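Local coordinates for protein transcriptional regulator (NtrC family) (PDB 3DZD) that probably activates sigma54-dependent transcription as an AAA+ ATPase under the control of a receiver domain, captured here in its inactive state, at residues P136-L139 and E140-R143; V183-C187 and A188-Q192; F328-S331 and E332-E336; E285-Y288 and Y289-V293. One frame throughout, in Å; residues are numbered along the deposited sequence.

Contact 1 (P136-L139 and E140-R143); sequences PKIL and EIKR
One face of the Arg-143 guanidinium is laid back over the helix that carries it: Leu-139 O lies over this face, 3.7 Å from Arg-143 NE, and on the same side Glu-140 CA comes toward the rim of the group. A bend at chi3 (-85°) brings the flat group back over the Leu-139 carbonyl, though the arginine remains exposed. The other flat group, the Glu-140 carboxylate, is linked through a water to the backbone. The water donates to Glu-140 OE1 (2.6 Å) and to Lys-137 O (2.7 Å), tying the exposed acid to a carbonyl that also receives Ile-141 N. On the buried side, Ile-138 CG2 meets Lys-142 CE at 4.0 Å as the two side chains cross obliquely, while the CD1 atoms of Ile-138 and Ile-141 approach to 4.4 Å. Lys-142 NZ passes on to Gly-133 O, and the lysine makes a cation-pi contact with Phe-131. Four successive i to i+4 bonds hold this first part of helix 136-149, Lys-142 N to Ile-138 O among them (3.0 Å). Ile-138 thus brings an apolar side chain to about 6 Å from ADP, whereas Lys-142 ends on a carbonyl oxygen and an aromatic ring and Glu-140 on water.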
loop_
_atom_site.group_PDB
_atom_site.type_symbol
_atom_site.label_atom_id
_atom_site.label_comp_id
_atom_site.label_asym_id
_atom_site.label_seq_id
_atom_site.Cartn_x
_atom_site.Cartn_y
_atom_site.Cartn_z
ATOM N N PRO A 136 -32.304 -7.685 9.240
ATOM C CA PRO A 136 -32.438 -8.842 8.342
ATOM C C PRO A 136 -32.026 -8.539 6.895
ATOM O O PRO A 136 -31.442 -9.392 6.220
ATOM C CB PRO A 136 -33.930 -9.168 8.421
ATOM C CG PRO A 136 -34.334 -8.712 9.808
ATOM C CD PRO A 136 -33.489 -7.500 10.103
ATOM N N LYS A 137 -32.317 -7.336 6.415
ATOM C CA LYS A 137 -31.895 -6.983 5.063
ATOM C C LYS A 137 -30.367 -6.900 4.950
ATOM O O LYS A 137 -29.785 -7.350 3.963
ATOM C CB LYS A 137 -32.574 -5.696 4.598
ATOM C CG LYS A 137 -34.045 -5.919 4.262
ATOM C CD LYS A 137 -34.861 -4.629 4.190
ATOM C CE LYS A 137 -36.093 -4.876 3.304
ATOM N NZ LYS A 137 -37.270 -4.018 3.626
ATOM N N ILE A 138 -29.721 -6.353 5.977
ATOM C CA ILE A 138 -28.268 -6.282 5.979
ATOM C C ILE A 138 -27.612 -7.640 6.190
ATOM O O ILE A 138 -26.619 -7.948 5.556
ATOM C CB ILE A 138 -27.742 -5.313 7.031
ATOM C CG1 ILE A 138 -28.249 -3.896 6.734
ATOM C CG2 ILE A 138 -26.219 -5.372 7.056
ATOM C CD1 ILE A 138 -27.766 -3.328 5.409
ATOM N N LEU A 139 -28.169 -8.455 7.078
ATOM C CA LEU A 139 -27.648 -9.806 7.284
ATOM C C LEU A 139 -27.738 -10.636 6.001
ATOM O O LEU A 139 -26.870 -11.464 5.724
ATOM C CB LEU A 139 -28.377 -10.503 8.438
ATOM C CG LEU A 139 -28.181 -9.787 9.780
ATOM C CD1 LEU A 139 -28.979 -10.443 10.894
ATOM C CD2 LEU A 139 -26.684 -9.712 10.131
ATOM N N GLU A 140 -28.783 -10.401 5.218
ATOM C CA GLU A 140 -28.967 -11.086 3.945
ATOM C C GLU A 140 -27.837 -10.738 2.966
ATOM O O GLU A 140 -27.279 -11.617 2.318
ATOM C CB GLU A 140 -30.335 -10.716 3.372
ATOM C CG GLU A 140 -30.733 -11.435 2.102
ATOM C CD GLU A 140 -32.086 -10.952 1.569
ATOM O OE1 GLU A 140 -32.431 -9.762 1.796
ATOM O OE2 GLU A 140 -32.810 -11.761 0.927
ATOM N N ILE A 141 -27.500 -9.448 2.880
ATOM C CA ILE A 141 -26.366 -8.975 2.074
ATOM C C ILE A 141 -25.054 -9.609 2.567
ATOM O O ILE A 141 -24.243 -10.091 1.773
ATOM C CB ILE A 141 -26.270 -7.421 2.087
ATOM C CG1 ILE A 141 -27.427 -6.802 1.294
ATOM C CG2 ILE A 141 -24.926 -6.931 1.556
ATOM C CD1 ILE A 141 -27.654 -5.334 1.545
ATOM N N LYS A 142 -24.863 -9.635 3.883
ATOM C CA LYS A 142 -23.639 -10.196 4.458
ATOM C C LYS A 142 -23.428 -11.672 4.121
ATOM O O LYS A 142 -22.285 -12.115 3.970
ATOM C CB LYS A 142 -23.600 -9.988 5.970
ATOM C CG LYS A 142 -23.363 -8.550 6.384
ATOM C CD LYS A 142 -23.280 -8.412 7.895
ATOM C CE LYS A 142 -22.841 -7.018 8.289
ATOM N NZ LYS A 142 -23.164 -6.724 9.717
ATOM N N ARG A 143 -24.523 -12.423 3.995
ATOM C CA ARG A 143 -24.455 -13.828 3.589
ATOM C C ARG A 143 -24.232 -13.972 2.087
ATOM O O ARG A 143 -23.673 -14.965 1.620
ATOM C CB ARG A 143 -25.735 -14.574 3.978
ATOM C CG ARG A 143 -25.830 -14.924 5.454
ATOM C CD ARG A 143 -27.077 -15.754 5.775
ATOM N NE ARG A 143 -28.258 -14.925 6.012
ATOM C CZ ARG A 143 -29.232 -14.753 5.124
ATOM N NH1 ARG A 143 -29.161 -15.360 3.942
ATOM N NH2 ARG A 143 -30.274 -13.982 5.417
HETATM O O HOH W 1 -30.771 -7.845 1.469
#

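Contact 2 (V183-C187 and A188-Q192); sequences VDLNC and ASIPQ
Leu-185, on the last part of strand 182-186, reaches the following loop through its CD1, which lies 4.1 Å from Ile-190 CG1; the two side chains cross at about a right angle. The leucine also touches Glu-198 and Leu-199 of helix 195-200, and its backbone is paired with strand 225-229. Asn-186 comes next and carries most of the contact. Its CG is anti to the backbone N (chi1 -168°), which turns the amide forward along the chain, and OD1 is gripped by two backbone N-H groups. Ala-188 N reaches it at 3.0 Å in the carbonyl plane, whereas Ser-189 N, at 2.9 Å, comes from above that plane in a nearly straight bond (N-H...O angle 167°). Ser-189 CB packs against the amide as well, 3.4 Å from Asn-186 CG, and Ile-190 CG1 comes close to the backbone oxygen of Asn-186. A leucine in place of Asn-186 would probably leave the N-H groups of Ala-188 and Ser-189 without their shared acceptor and free the turn to shift. Cys-187 starts the bend, its backbone still bonded to Asp-229 while its side chain leads off to Leu-234. Beyond it, Ala-188 O accepts from Lys-321 NZ of the second subunit, which brings the loop to the dimer contact. The bond from Ala-188 N back to OD1 defines an Asx turn, here ending an outer strand of the parallel AAA+ sheet, with the asparagine side chain about 7 Å from ADP.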
loop_
_atom_site.group_PDB
_atom_site.type_symbol
_atom_site.label_atom_id
_atom_site.label_comp_id
_atom_site.label_asym_id
_atom_site.label_seq_id
_atom_site.Cartn_x
_atom_site.Cartn_y
_atom_site.Cartn_z
ATOM N N VAL A 183 -8.711 -0.827 -6.754
ATOM C CA VAL A 183 -8.623 0.487 -7.366
ATOM C C VAL A 183 -10.024 1.093 -7.441
ATOM O O VAL A 183 -10.906 0.545 -8.097
ATOM C CB VAL A 183 -8.041 0.369 -8.787
ATOM C CG1 VAL A 183 -7.962 1.723 -9.458
ATOM C CG2 VAL A 183 -6.678 -0.283 -8.738
ATOM N N ASP A 184 -10.263 2.206 -6.759
ATOM C CA ASP A 184 -11.568 2.835 -6.907
ATOM C C ASP A 184 -11.511 4.116 -7.731
ATOM O O ASP A 184 -10.624 4.949 -7.563
ATOM C CB ASP A 184 -12.280 3.028 -5.565
ATOM C CG ASP A 184 -11.622 4.070 -4.685
ATOM O OD1 ASP A 184 -10.690 4.756 -5.150
ATOM O OD2 ASP A 184 -12.053 4.199 -3.514
ATOM N N LEU A 185 -12.449 4.232 -8.661
ATOM C CA LEU A 185 -12.581 5.429 -9.474
ATOM C C LEU A 185 -13.958 6.053 -9.262
ATOM O O LEU A 185 -14.988 5.390 -9.429
ATOM C CB LEU A 185 -12.383 5.097 -10.953
ATOM C CG LEU A 185 -12.634 6.274 -11.898
ATOM C CD1 LEU A 185 -11.850 7.509 -11.434
ATOM C CD2 LEU A 185 -12.281 5.922 -13.332
ATOM N N ASN A 186 -13.969 7.324 -8.882
ATOM C CA ASN A 186 -15.213 8.059 -8.724
ATOM C C ASN A 186 -15.544 8.758 -10.030
ATOM O O ASN A 186 -14.797 9.616 -10.484
ATOM C CB ASN A 186 -15.089 9.075 -7.596
ATOM C CG ASN A 186 -16.425 9.660 -7.185
ATOM O OD1 ASN A 186 -17.273 9.967 -8.027
ATOM N ND2 ASN A 186 -16.617 9.824 -5.880
ATOM N N CYS A 187 -16.661 8.387 -10.637
ATOM C CA CYS A 187 -16.960 8.844 -11.985
ATOM C C CYS A 187 -17.677 10.185 -12.003
ATOM O O CYS A 187 -17.979 10.720 -13.070
ATOM C CB CYS A 187 -17.767 7.786 -12.733
ATOM S SG CYS A 187 -16.934 6.174 -12.823
ATOM N N ALA A 188 -17.939 10.726 -10.819
ATOM C CA ALA A 188 -18.603 12.017 -10.706
ATOM C C ALA A 188 -17.654 13.057 -10.126
ATOM O O ALA A 188 -17.500 14.141 -10.683
ATOM C CB ALA A 188 -19.850 11.898 -9.855
ATOM N N SER A 189 -17.019 12.712 -9.009
ATOM C CA SER A 189 -16.040 13.582 -8.359
ATOM C C SER A 189 -14.938 14.017 -9.320
ATOM O O SER A 189 -14.160 14.922 -9.018
ATOM C CB SER A 189 -15.416 12.874 -7.155
ATOM O OG SER A 189 -14.415 13.677 -6.554
ATOM N N ILE A 190 -14.877 13.357 -10.472
ATOM C CA ILE A 190 -13.890 13.654 -11.501
ATOM C C ILE A 190 -14.517 14.496 -12.614
ATOM O O ILE A 190 -15.675 14.284 -12.981
ATOM C CB ILE A 190 -13.316 12.351 -12.095
ATOM C CG1 ILE A 190 -12.571 11.558 -11.019
ATOM C CG2 ILE A 190 -12.394 12.640 -13.261
ATOM C CD1 ILE A 190 -11.324 12.237 -10.513
ATOM N N PRO A 191 -13.755 15.469 -13.140
ATOM C CA PRO A 191 -14.194 16.319 -14.251
ATOM C C PRO A 191 -14.732 15.512 -15.425
ATOM O O PRO A 191 -14.239 14.423 -15.710
ATOM C CB PRO A 191 -12.911 17.042 -14.658
ATOM C CG PRO A 191 -12.130 17.133 -13.396
ATOM C CD PRO A 191 -12.440 15.882 -12.616
ATOM N N GLN A 192 -15.737 16.064 -16.098
ATOM C CA GLN A 192 -16.416 15.390 -17.199
ATOM C C GLN A 192 -15.542 14.400 -17.956
ATOM O O GLN A 192 -15.906 13.236 -18.114
ATOM C CB GLN A 192 -16.959 16.423 -18.187
ATOM C CG GLN A 192 -17.862 17.467 -17.566
ATOM C CD GLN A 192 -18.361 18.471 -18.585
ATOM O OE1 GLN A 192 -17.801 18.596 -19.675
ATOM N NE2 GLN A 192 -19.418 19.194 -18.235
#

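Contact 3 (F328-S331 and E332-E336); sequences FELS and EETKE
With chi1 at 81°, Ser-331 OG sits between its own backbone N and carbonyl carbon, and from there it turns into the first turn of the helix to accept from Thr-334 N (2.8 Å, N-H...O angle 158°). Thr-334 has OG1 anti to its carbonyl carbon (chi1 -67°), which directs the hydroxyl to Val-365 O and leaves the methyl anti to the backbone N, where CG2 packs on Leu-330 CD2 at 3.8 Å. The leucine and threonine side chains cross at about a right angle, and Leu-330 also packs on helix 307-322, at Ala-312, Glu-313 and Leu-316. The backbone carbonyl of Ser-331 takes Lys-335 N at 3.1 Å. Extended beyond CG, Lys-335 runs back alongside the loop, its CE 3.8 Å from Leu-330 O, and its NZ forms a salt bridge with Glu-332 OE2 (3.2 Å). Ser-331 is therefore the N-cap of helix 332-339 in the AAA+ lid: its hydroxyl accepts from an N-H of the first turn, the capping bond. Glu-332 and Glu-333 stand at this same end, where their negative charge is likely to suit the helix dipole, and Lys-335, paired with Glu-332, probably offsets part of it.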
loop_
_atom_site.group_PDB
_atom_site.type_symbol
_atom_site.label_atom_id
_atom_site.label_comp_id
_atom_site.label_asym_id
_atom_site.label_seq_id
_atom_site.Cartn_x
_atom_site.Cartn_y
_atom_site.Cartn_z
ATOM N N PHE A 328 -18.871 8.293 25.984
ATOM C CA PHE A 328 -18.990 6.967 25.397
ATOM C C PHE A 328 -20.393 6.379 25.356
ATOM O O PHE A 328 -20.603 5.332 24.746
ATOM C CB PHE A 328 -18.011 5.998 26.061
ATOM C CG PHE A 328 -16.589 6.223 25.650
ATOM C CD1 PHE A 328 -16.098 5.653 24.488
ATOM C CD2 PHE A 328 -15.754 7.030 26.407
ATOM C CE1 PHE A 328 -14.802 5.863 24.096
ATOM C CE2 PHE A 328 -14.449 7.247 26.020
ATOM C CZ PHE A 328 -13.972 6.662 24.864
ATOM N N GLU A 329 -21.359 7.042 25.979
ATOM C CA GLU A 329 -22.724 6.542 25.900
ATOM C C GLU A 329 -23.660 7.529 25.226
ATOM O O GLU A 329 -23.540 8.744 25.403
ATOM C CB GLU A 329 -23.263 6.160 27.279
ATOM C CG GLU A 329 -23.409 7.330 28.232
ATOM C CD GLU A 329 -24.325 7.020 29.401
ATOM O OE1 GLU A 329 -23.815 6.862 30.533
ATOM O OE2 GLU A 329 -25.554 6.926 29.186
ATOM N N LEU A 330 -24.582 6.986 24.440
ATOM C CA LEU A 330 -25.681 7.753 23.883
ATOM C C LEU A 330 -26.825 7.749 24.877
ATOM O O LEU A 330 -27.231 6.688 25.355
ATOM C CB LEU A 330 -26.173 7.116 22.583
ATOM C CG LEU A 330 -25.216 7.080 21.403
ATOM C CD1 LEU A 330 -25.783 6.211 20.275
ATOM C CD2 LEU A 330 -24.933 8.505 20.935
ATOM N N SER A 331 -27.361 8.925 25.177
ATOM C CA SER A 331 -28.502 9.006 26.074
ATOM C C SER A 331 -29.679 8.299 25.433
ATOM O O SER A 331 -29.740 8.160 24.211
ATOM C CB SER A 331 -28.862 10.462 26.368
ATOM O OG SER A 331 -29.637 11.025 25.325
ATOM N N GLU A 332 -30.616 7.845 26.254
ATOM C CA GLU A 332 -31.822 7.235 25.720
ATOM C C GLU A 332 -32.569 8.246 24.866
ATOM O O GLU A 332 -33.172 7.895 23.849
ATOM C CB GLU A 332 -32.717 6.709 26.843
ATOM C CG GLU A 332 -32.398 5.283 27.243
ATOM C CD GLU A 332 -32.427 4.341 26.052
ATOM O OE1 GLU A 332 -33.449 4.334 25.328
ATOM O OE2 GLU A 332 -31.429 3.615 25.838
ATOM N N GLU A 333 -32.518 9.504 25.287
ATOM C CA GLU A 333 -33.133 10.586 24.538
ATOM C C GLU A 333 -32.545 10.665 23.133
ATOM O O GLU A 333 -33.280 10.788 22.149
ATOM C CB GLU A 333 -32.933 11.920 25.264
ATOM C CG GLU A 333 -33.968 12.206 26.348
ATOM C CD GLU A 333 -33.885 11.251 27.538
ATOM O OE1 GLU A 333 -32.789 10.702 27.808
ATOM O OE2 GLU A 333 -34.923 11.061 28.211
ATOM N N THR A 334 -31.217 10.596 23.059
ATOM C CA THR A 334 -30.491 10.637 21.790
ATOM C C THR A 334 -30.920 9.503 20.857
ATOM O O THR A 334 -31.201 9.731 19.678
ATOM C CB THR A 334 -28.964 10.567 22.018
ATOM O OG1 THR A 334 -28.520 11.759 22.684
ATOM C CG2 THR A 334 -28.225 10.415 20.694
ATOM N N LYS A 335 -30.980 8.285 21.393
ATOM C CA LYS A 335 -31.402 7.129 20.610
ATOM C C LYS A 335 -32.772 7.361 19.970
ATOM O O LYS A 335 -32.963 7.088 18.777
ATOM C CB LYS A 335 -31.412 5.867 21.470
ATOM C CG LYS A 335 -30.025 5.382 21.835
ATOM C CD LYS A 335 -30.081 4.252 22.848
ATOM C CE LYS A 335 -28.687 3.837 23.284
ATOM N NZ LYS A 335 -28.735 2.811 24.356
ATOM N N GLU A 336 -33.709 7.884 20.758
ATOM C CA GLU A 336 -35.037 8.208 20.250
ATOM C C GLU A 336 -34.946 9.214 19.111
ATOM O O GLU A 336 -35.585 9.047 18.067
ATOM C CB GLU A 336 -35.926 8.765 21.365
ATOM C CG GLU A 336 -37.421 8.752 21.037
ATOM C CD GLU A 336 -38.034 7.354 21.127
ATOM O OE1 GLU A 336 -37.278 6.382 21.361
ATOM O OE2 GLU A 336 -39.272 7.227 20.969
#

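Contact 4 (E285-Y288 and Y289-V293); sequences EDLY and YRLSV
Tyr-288 and Tyr-289, neighbours in sequence, form a T-shaped pair in which the edge of the Tyr-288 ring is directed at the face of Tyr-289. The planes stand 74° apart with centroids 4.9 Å from each other, and Tyr-288 CE2 approaches Tyr-289 CE1 to 3.6 Å. Different first torsions bring the rings together: CG of Tyr-288 is anti to the backbone N (chi1 166°), CG of Tyr-289 anti to the carbonyl carbon (chi1 -68°). Over one face of the Tyr-288 ring, near its centre, lies Ser-292 OG, whose hydroxyl donates to Tyr-288 O (2.8 Å) from above the carbonyl plane. The Tyr-288 ring packs on Leu-274 and Ile-278 of helix 274-279. An alanine here would probably leave the face of Tyr-289 without its edge and Ser-292 OG without its ring, with a gap beside that helix. The sequence EDLYYRL belongs to the FREDLYYRL motif of the sigma54 activators, and in this AAA+ domain it forms the short helix 285-291 that leads into strand 294-297. On another side of that helix Leu-287 CD1 meets Leu-291 CD1 at 3.8 Å, the side chains crossing at a slant; Leu-287 goes on to helix 236-248 and Leu-291 to strand 265-270. Toward the start of the helix Glu-285 lies beside the second ring, CG 3.7 Å from Tyr-289 CE2. Leu-291 N bonds to Leu-287 O (3.0 Å) and more weakly to Tyr-288 O.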
loop_
_atom_site.group_PDB
_atom_site.type_symbol
_atom_site.label_atom_id
_atom_site.label_comp_id
_atom_site.label_asym_id
_atom_site.label_seq_id
_atom_site.Cartn_x
_atom_site.Cartn_y
_atom_site.Cartn_z
ATOM N N GLU A 285 -27.088 -0.022 -23.021
ATOM C CA GLU A 285 -27.837 -1.182 -22.572
ATOM C C GLU A 285 -26.938 -2.412 -22.457
ATOM O O GLU A 285 -27.056 -3.195 -21.510
ATOM C CB GLU A 285 -28.988 -1.450 -23.545
ATOM C CG GLU A 285 -29.951 -2.536 -23.121
ATOM C CD GLU A 285 -30.956 -2.870 -24.213
ATOM O OE1 GLU A 285 -30.947 -2.192 -25.263
ATOM O OE2 GLU A 285 -31.752 -3.811 -24.022
ATOM N N ASP A 286 -26.045 -2.582 -23.428
ATOM C CA ASP A 286 -25.176 -3.751 -23.461
ATOM C C ASP A 286 -24.156 -3.693 -22.333
ATOM O O ASP A 286 -23.774 -4.718 -21.784
ATOM C CB ASP A 286 -24.487 -3.888 -24.826
ATOM C CG ASP A 286 -23.793 -2.600 -25.281
ATOM O OD1 ASP A 286 -23.751 -1.614 -24.513
ATOM O OD2 ASP A 286 -23.285 -2.577 -26.424
ATOM N N LEU A 287 -23.735 -2.481 -21.988
ATOM C CA LEU A 287 -22.769 -2.264 -20.927
ATOM C C LEU A 287 -23.413 -2.551 -19.584
ATOM O O LEU A 287 -22.773 -3.072 -18.672
ATOM C CB LEU A 287 -22.273 -0.817 -20.955
ATOM C CG LEU A 287 -21.512 -0.349 -19.715
ATOM C CD1 LEU A 287 -20.162 -1.031 -19.648
ATOM C CD2 LEU A 287 -21.345 1.157 -19.714
ATOM N N TYR A 288 -24.684 -2.185 -19.460
ATOM C CA TYR A 288 -25.409 -2.387 -18.223
ATOM C C TYR A 288 -25.451 -3.867 -17.894
ATOM O O TYR A 288 -25.066 -4.279 -16.800
ATOM C CB TYR A 288 -26.832 -1.841 -18.326
ATOM C CG TYR A 288 -27.733 -2.307 -17.210
ATOM C CD1 TYR A 288 -27.649 -1.751 -15.946
ATOM C CD2 TYR A 288 -28.662 -3.313 -17.418
ATOM C CE1 TYR A 288 -28.474 -2.172 -14.922
ATOM C CE2 TYR A 288 -29.494 -3.745 -16.397
ATOM C CZ TYR A 288 -29.392 -3.174 -15.152
ATOM O OH TYR A 288 -30.213 -3.608 -14.130
ATOM N N TYR A 289 -25.915 -4.671 -18.844
ATOM C CA TYR A 289 -25.991 -6.111 -18.626
ATOM C C TYR A 289 -24.613 -6.742 -18.403
ATOM O O TYR A 289 -24.495 -7.724 -17.676
ATOM C CB TYR A 289 -26.785 -6.799 -19.742
ATOM C CG TYR A 289 -28.251 -6.421 -19.686
ATOM C CD1 TYR A 289 -29.041 -6.806 -18.611
ATOM C CD2 TYR A 289 -28.834 -5.644 -20.680
ATOM C CE1 TYR A 289 -30.375 -6.449 -18.533
ATOM C CE2 TYR A 289 -30.176 -5.281 -20.611
ATOM C CZ TYR A 289 -30.941 -5.691 -19.534
ATOM O OH TYR A 289 -32.273 -5.343 -19.450
ATOM N N ARG A 290 -23.576 -6.163 -19.001
ATOM C CA ARG A 290 -22.215 -6.621 -18.757
ATOM C C ARG A 290 -21.824 -6.412 -17.296
ATOM O O ARG A 290 -21.169 -7.268 -16.703
ATOM C CB ARG A 290 -21.223 -5.876 -19.646
ATOM C CG ARG A 290 -21.193 -6.351 -21.077
ATOM C CD ARG A 290 -19.979 -7.207 -21.351
ATOM N NE ARG A 290 -20.034 -7.818 -22.676
ATOM C CZ ARG A 290 -19.217 -8.785 -23.076
ATOM N NH1 ARG A 290 -18.283 -9.247 -22.250
ATOM N NH2 ARG A 290 -19.340 -9.293 -24.293
ATOM N N LEU A 291 -22.237 -5.278 -16.726
ATOM C CA LEU A 291 -21.795 -4.857 -15.399
ATOM C C LEU A 291 -22.630 -5.421 -14.264
ATOM O O LEU A 291 -22.259 -5.283 -13.097
ATOM C CB LEU A 291 -21.851 -3.340 -15.291
ATOM C CG LEU A 291 -20.812 -2.529 -16.050
ATOM C CD1 LEU A 291 -21.151 -1.053 -15.956
ATOM C CD2 LEU A 291 -19.441 -2.799 -15.479
ATOM N N SER A 292 -23.761 -6.032 -14.600
ATOM C CA SER A 292 -24.732 -6.423 -13.588
ATOM C C SER A 292 -25.128 -7.904 -13.624
ATOM O O SER A 292 -26.258 -8.251 -13.291
ATOM C CB SER A 292 -25.980 -5.555 -13.706
ATOM O OG SER A 292 -26.587 -5.741 -14.968
ATOM N N VAL A 293 -24.191 -8.762 -14.020
ATOM C CA VAL A 293 -24.368 -10.206 -13.950
ATOM C C VAL A 293 -24.801 -10.633 -12.544
ATOM O O VAL A 293 -25.633 -11.521 -12.394
ATOM C CB VAL A 293 -23.066 -10.937 -14.352
ATOM C CG1 VAL A 293 -23.216 -12.428 -14.186
ATOM C CG2 VAL A 293 -22.700 -10.601 -15.789
#

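In the fold
Half the touching residues of contact 1 are exposed, three in contact 4 and two in contact 3, none in contact 2. Contacts 1, 2 and 4 belong to the sigma-54 interaction domain, contact 3 to the lid. Contacts 1 and 4 each lie on a helix and mix i to i+4 backbone bonds with apolar pairs, but aromatic stacking marks contact 4, while water and charged ends mark contact 1. Contacts 2 and 3 instead sit where regular structure ends or begins, and in both a polar side chain accepts from backbone N-H, two at Asn-186 and one at Ser-331. Contact 2 alone reaches the second subunit. Contacts 2 and 4 come nearest, their closest atoms about 9 Å apart.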